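Putative branched-chain amino acid ABC transporter (Chromobacterium violaceum, PDB 4PYR) binds glutathione in the crystal and, as an LppC-family lipoprotein of periplasmic-binding-protein type, may act as an enzyme regulator. Local coordinates at residues Asp196-Gly208 against Ala215-Met227. Sequence-based numbering, arbitrary orientation.
Sequences DVPVYGTSQLNVG and AGVRFIDMPWFLM
Neighbouring parallel strands of the mixed sheet of a periplasmic-binding-protein-like domain pair at Tyr200 and Arg218, with strand axes 16° apart and 4.6 Å at closest approach. Arg218 identifies the bridge by bonding to both neighbours of Tyr200: its N donates to Val199 O at 2.8 Å, nearly straight at 165°, and its O accepts from Gly201 N at 2.9 Å. A third bond, Ile220 N to Gly201 O, is weak. Before the pairing starts, a water joins Val199 N to Gly216 O.

On one face of the sheet, Arg218 runs alongside the Tyr200 ring: CB makes an off-centre CH-pi contact, 4.2 Å from the ring centroid, and CD lies 3.8 Å from Tyr200 CE2. Tyr200 OH bonds to Asp120 and Arg122. On the side where Phe219 points, Val217 CG1 packs on Leu205 CD1 of the 3-10 segment at 3.9 Å.

Backbone bonds from Pro198 and Tyr200 to Val177, and from Tyr200 to Leu179, place strand 199-201 between strands 176-180 and 218-220. Beyond its end the 3-10 turn 203-205 brings Asn206 back over the second strand. A chi1 of -173° swings the Asn206 amide away from its own N, past Phe219 CE2, and ND2 reaches Asp221 OD2 at 2.9 Å, with amide and carboxylate planes almost perpendicular. That same oxygen forms a salt bridge with Arg249, while Asp221 OD1 accepts from the N of Met222, the N-cap residue of helix 223-226.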
loop_
_atom_site.group_PDB
_atom_site.type_symbol
_atom_site.label_atom_id
_atom_site.label_comp_id
_atom_site.label_asym_id
_atom_site.label_seq_id
_atom_site.Cartn_x
_atom_site.Cartn_y
_atom_site.Cartn_z
ATOM N N ASP A 196 -11.173 26.851 6.448
ATOM C CA ASP A 196 -12.142 25.941 7.057
ATOM C C ASP A 196 -12.640 24.816 6.147
ATOM O O ASP A 196 -13.283 23.905 6.642
ATOM C CB ASP A 196 -13.366 26.753 7.496
ATOM C CG ASP A 196 -13.911 27.647 6.361
ATOM O OD1 ASP A 196 -13.183 28.585 5.948
ATOM O OD2 ASP A 196 -15.040 27.401 5.866
ATOM N N VAL A 197 -12.395 24.873 4.833
ATOM C CA VAL A 197 -12.932 23.828 3.986
ATOM C C VAL A 197 -12.223 22.518 4.307
ATOM O O VAL A 197 -11.011 22.469 4.414
ATOM C CB VAL A 197 -12.886 24.122 2.462
ATOM C CG1 VAL A 197 -11.464 24.254 1.975
ATOM C CG2 VAL A 197 -13.623 23.038 1.678
ATOM N N PRO A 198 -13.000 21.425 4.487
ATOM C CA PRO A 198 -12.356 20.135 4.710
ATOM C C PRO A 198 -11.530 19.682 3.511
ATOM O O PRO A 198 -12.019 19.722 2.373
ATOM C CB PRO A 198 -13.541 19.201 4.909
ATOM C CG PRO A 198 -14.667 20.046 5.342
ATOM C CD PRO A 198 -14.455 21.375 4.697
ATOM N N VAL A 199 -10.295 19.256 3.756
ATOM C CA VAL A 199 -9.378 18.830 2.729
ATOM C C VAL A 199 -8.905 17.421 3.101
ATOM O O VAL A 199 -8.568 17.151 4.252
ATOM C CB VAL A 199 -8.179 19.795 2.579
ATOM C CG1 VAL A 199 -7.199 19.287 1.525
ATOM C CG2 VAL A 199 -8.699 21.196 2.234
ATOM N N TYR A 200 -8.929 16.530 2.112
ATOM C CA TYR A 200 -8.576 15.147 2.269
ATOM C C TYR A 200 -7.513 14.718 1.286
ATOM O O TYR A 200 -7.451 15.222 0.159
ATOM C CB TYR A 200 -9.804 14.306 1.940
ATOM C CG TYR A 200 -10.949 14.422 2.894
ATOM C CD1 TYR A 200 -11.828 15.511 2.857
ATOM C CD2 TYR A 200 -11.184 13.420 3.834
ATOM C CE1 TYR A 200 -12.891 15.602 3.720
ATOM C CE2 TYR A 200 -12.273 13.463 4.679
ATOM C CZ TYR A 200 -13.127 14.544 4.656
ATOM O OH TYR A 200 -14.232 14.605 5.513
ATOM N N GLY A 201 -6.689 13.774 1.675
ATOM C CA GLY A 201 -5.728 13.153 0.774
ATOM C C GLY A 201 -5.480 11.688 1.167
ATOM O O GLY A 201 -5.968 11.199 2.174
ATOM N N THR A 202 -4.665 11.032 0.358
ATOM C CA THR A 202 -4.155 9.722 0.635
ATOM C C THR A 202 -2.792 9.831 1.311
ATOM O O THR A 202 -2.334 10.931 1.633
ATOM C CB THR A 202 -4.035 8.861 -0.638
ATOM O OG1 THR A 202 -3.049 9.436 -1.516
ATOM C CG2 THR A 202 -5.313 8.834 -1.352
ATOM N N SER A 203 -2.105 8.702 1.479
ATOM C CA SER A 203 -0.825 8.685 2.138
ATOM C C SER A 203 0.234 9.394 1.298
ATOM O O SER A 203 1.312 9.579 1.779
ATOM C CB SER A 203 -0.384 7.244 2.443
ATOM O OG SER A 203 -0.054 6.513 1.280
ATOM N N GLN A 204 -0.090 9.695 0.030
ATOM C CA GLN A 204 0.709 10.566 -0.829
ATOM C C GLN A 204 1.162 11.819 -0.063
ATOM O O GLN A 204 2.297 12.282 -0.248
ATOM C CB GLN A 204 -0.118 10.943 -2.087
ATOM C CG GLN A 204 0.555 11.884 -3.086
ATOM C CD GLN A 204 -0.415 12.310 -4.169
ATOM O OE1 GLN A 204 -1.608 12.570 -3.899
ATOM N NE2 GLN A 204 0.082 12.403 -5.397
ATOM N N LEU A 205 0.294 12.342 0.802
ATOM C CA LEU A 205 0.600 13.600 1.533
ATOM C C LEU A 205 1.424 13.454 2.775
ATOM O O LEU A 205 1.954 14.449 3.293
ATOM C CB LEU A 205 -0.703 14.311 1.884
ATOM C CG LEU A 205 -1.566 14.601 0.660
ATOM C CD1 LEU A 205 -2.788 15.346 1.113
ATOM C CD2 LEU A 205 -0.815 15.386 -0.406
ATOM N N ASN A 206 1.532 12.227 3.283
ATOM C CA ASN A 206 2.247 11.962 4.516
ATOM C C ASN A 206 3.645 11.483 4.171
ATOM O O ASN A 206 3.937 10.307 3.965
ATOM C CB ASN A 206 1.463 10.936 5.369
ATOM C CG ASN A 206 2.073 10.730 6.745
ATOM O OD1 ASN A 206 2.854 11.568 7.225
ATOM N ND2 ASN A 206 1.712 9.622 7.414
ATOM N N VAL A 207 4.538 12.447 4.064
ATOM C CA VAL A 207 5.872 12.170 3.592
ATOM C C VAL A 207 6.879 12.108 4.721
ATOM O O VAL A 207 7.952 11.490 4.566
ATOM C CB VAL A 207 6.305 13.201 2.521
ATOM C CG1 VAL A 207 6.548 14.565 3.144
ATOM C CG2 VAL A 207 7.565 12.703 1.821
ATOM N N GLY A 208 6.525 12.707 5.860
ATOM C CA GLY A 208 7.375 12.769 7.009
ATOM C C GLY A 208 7.922 14.160 7.215
ATOM O O GLY A 208 7.706 15.032 6.385
ATOM N N ALA A 215 -1.312 20.960 7.796
ATOM C CA ALA A 215 -1.991 20.772 9.088
ATOM C C ALA A 215 -3.489 20.813 8.908
ATOM O O ALA A 215 -4.056 21.697 8.260
ATOM C CB ALA A 215 -1.575 21.822 10.083
ATOM N N GLY A 216 -4.136 19.820 9.486
ATOM C CA GLY A 216 -5.595 19.749 9.400
ATOM C C GLY A 216 -6.142 18.952 8.233
ATOM O O GLY A 216 -7.332 18.667 8.198
ATOM N N VAL A 217 -5.301 18.584 7.269
ATOM C CA VAL A 217 -5.742 17.745 6.177
ATOM C C VAL A 217 -6.056 16.370 6.739
ATOM O O VAL A 217 -5.271 15.793 7.497
ATOM C CB VAL A 217 -4.665 17.637 5.101
ATOM C CG1 VAL A 217 -5.047 16.597 4.046
ATOM C CG2 VAL A 217 -4.444 19.030 4.447
ATOM N N ARG A 218 -7.198 15.842 6.324
ATOM C CA ARG A 218 -7.614 14.509 6.750
ATOM C C ARG A 218 -7.040 13.530 5.716
ATOM O O ARG A 218 -7.088 13.755 4.515
ATOM C CB ARG A 218 -9.137 14.398 6.791
ATOM C CG ARG A 218 -9.813 15.348 7.774
ATOM C CD ARG A 218 -11.293 15.030 7.991
ATOM N NE ARG A 218 -11.859 15.712 9.150
ATOM C CZ ARG A 218 -11.737 15.291 10.406
ATOM N NH1 ARG A 218 -11.061 14.184 10.692
ATOM N NH2 ARG A 218 -12.264 15.998 11.396
ATOM N N PHE A 219 -6.412 12.467 6.178
ATOM C CA PHE A 219 -5.821 11.526 5.235
ATOM C C PHE A 219 -5.930 10.103 5.780
ATOM O O PHE A 219 -6.331 9.889 6.909
ATOM C CB PHE A 219 -4.368 11.933 4.963
ATOM C CG PHE A 219 -3.427 11.673 6.106
ATOM C CD1 PHE A 219 -3.445 12.464 7.233
ATOM C CD2 PHE A 219 -2.510 10.627 6.046
ATOM C CE1 PHE A 219 -2.602 12.208 8.294
ATOM C CE2 PHE A 219 -1.617 10.404 7.086
ATOM C CZ PHE A 219 -1.683 11.168 8.221
ATOM N N ILE A 220 -5.662 9.145 4.899
ATOM C CA ILE A 220 -5.623 7.740 5.285
ATOM C C ILE A 220 -4.221 7.224 5.110
ATOM O O ILE A 220 -3.494 7.622 4.195
ATOM C CB ILE A 220 -6.662 6.881 4.496
ATOM C CG1 ILE A 220 -6.483 7.024 2.994
ATOM C CG2 ILE A 220 -8.088 7.308 4.872
ATOM C CD1 ILE A 220 -7.377 6.086 2.205
ATOM N N ASP A 221 -3.817 6.357 6.029
ATOM C CA ASP A 221 -2.510 5.747 5.977
ATOM C C ASP A 221 -2.510 4.524 6.898
ATOM O O ASP A 221 -3.508 4.227 7.534
ATOM C CB ASP A 221 -1.414 6.761 6.416
ATOM C CG ASP A 221 -0.049 6.503 5.786
ATOM O OD1 ASP A 221 0.222 5.430 5.255
ATOM O OD2 ASP A 221 0.801 7.444 5.815
HETATM N N MSE A 222 -1.388 3.855 6.969
HETATM C CA MSE A 222 -1.212 2.686 7.780
HETATM C C MSE A 222 -1.437 2.872 9.256
HETATM O O MSE A 222 -1.010 3.861 9.831
HETATM C CB MSE A 222 0.223 2.220 7.679
HETATM C CG MSE A 222 0.603 1.863 6.262
HETATM SE SE MSE A 222 2.360 1.012 6.390
HETATM C CE MSE A 222 2.307 0.442 4.489
ATOM N N PRO A 223 -2.062 1.886 9.920
ATOM C CA PRO A 223 -2.048 1.824 11.403
ATOM C C PRO A 223 -0.653 2.001 11.982
ATOM O O PRO A 223 -0.493 2.630 13.061
ATOM C CB PRO A 223 -2.579 0.410 11.695
ATOM C CG PRO A 223 -3.465 0.161 10.545
ATOM C CD PRO A 223 -2.777 0.739 9.331
ATOM N N TRP A 224 0.351 1.514 11.256
ATOM C CA TRP A 224 1.727 1.620 11.698
ATOM C C TRP A 224 2.107 3.075 12.085
ATOM O O TRP A 224 2.891 3.283 13.041
ATOM C CB TRP A 224 2.653 1.100 10.602
ATOM C CG TRP A 224 4.091 1.044 11.010
ATOM C CD1 TRP A 224 5.121 1.798 10.516
ATOM C CD2 TRP A 224 4.668 0.145 11.955
ATOM N NE1 TRP A 224 6.305 1.429 11.117
ATOM C CE2 TRP A 224 6.052 0.409 11.998
ATOM C CE3 TRP A 224 4.150 -0.837 12.787
ATOM C CZ2 TRP A 224 6.906 -0.262 12.854
ATOM C CZ3 TRP A 224 5.013 -1.512 13.620
ATOM C CH2 TRP A 224 6.354 -1.232 13.639
ATOM N N PHE A 225 1.577 4.042 11.334
ATOM C CA PHE A 225 1.794 5.467 11.624
ATOM C C PHE A 225 0.676 6.088 12.464
ATOM O O PHE A 225 0.926 6.946 13.330
ATOM C CB PHE A 225 1.907 6.268 10.302
ATOM C CG PHE A 225 3.002 5.780 9.378
ATOM C CD1 PHE A 225 4.305 5.750 9.761
ATOM C CD2 PHE A 225 2.688 5.353 8.113
ATOM C CE1 PHE A 225 5.294 5.314 8.895
ATOM C CE2 PHE A 225 3.657 4.876 7.256
ATOM C CZ PHE A 225 4.962 4.875 7.635
ATOM N N LEU A 226 -0.571 5.723 12.199
ATOM C CA LEU A 226 -1.712 6.452 12.742
ATOM C C LEU A 226 -2.305 5.894 14.051
ATOM O O LEU A 226 -3.120 6.573 14.664
ATOM C CB LEU A 226 -2.820 6.538 11.693
ATOM C CG LEU A 226 -2.454 7.308 10.440
ATOM C CD1 LEU A 226 -3.599 7.287 9.456
ATOM C CD2 LEU A 226 -2.050 8.735 10.793
HETATM N N MSE A 227 -1.968 4.654 14.412
HETATM C CA MSE A 227 -2.617 3.981 15.534
HETATM C C MSE A 227 -1.567 3.357 16.411
HETATM O O MSE A 227 -1.387 2.150 16.415
HETATM C CB MSE A 227 -3.548 2.915 14.943
HETATM C CG MSE A 227 -4.706 3.552 14.205
HETATM SE SE MSE A 227 -5.917 2.102 13.590
HETATM C CE MSE A 227 -6.577 1.474 15.337
HETATM O O HOH W 1 -9.430 19.549 6.657
#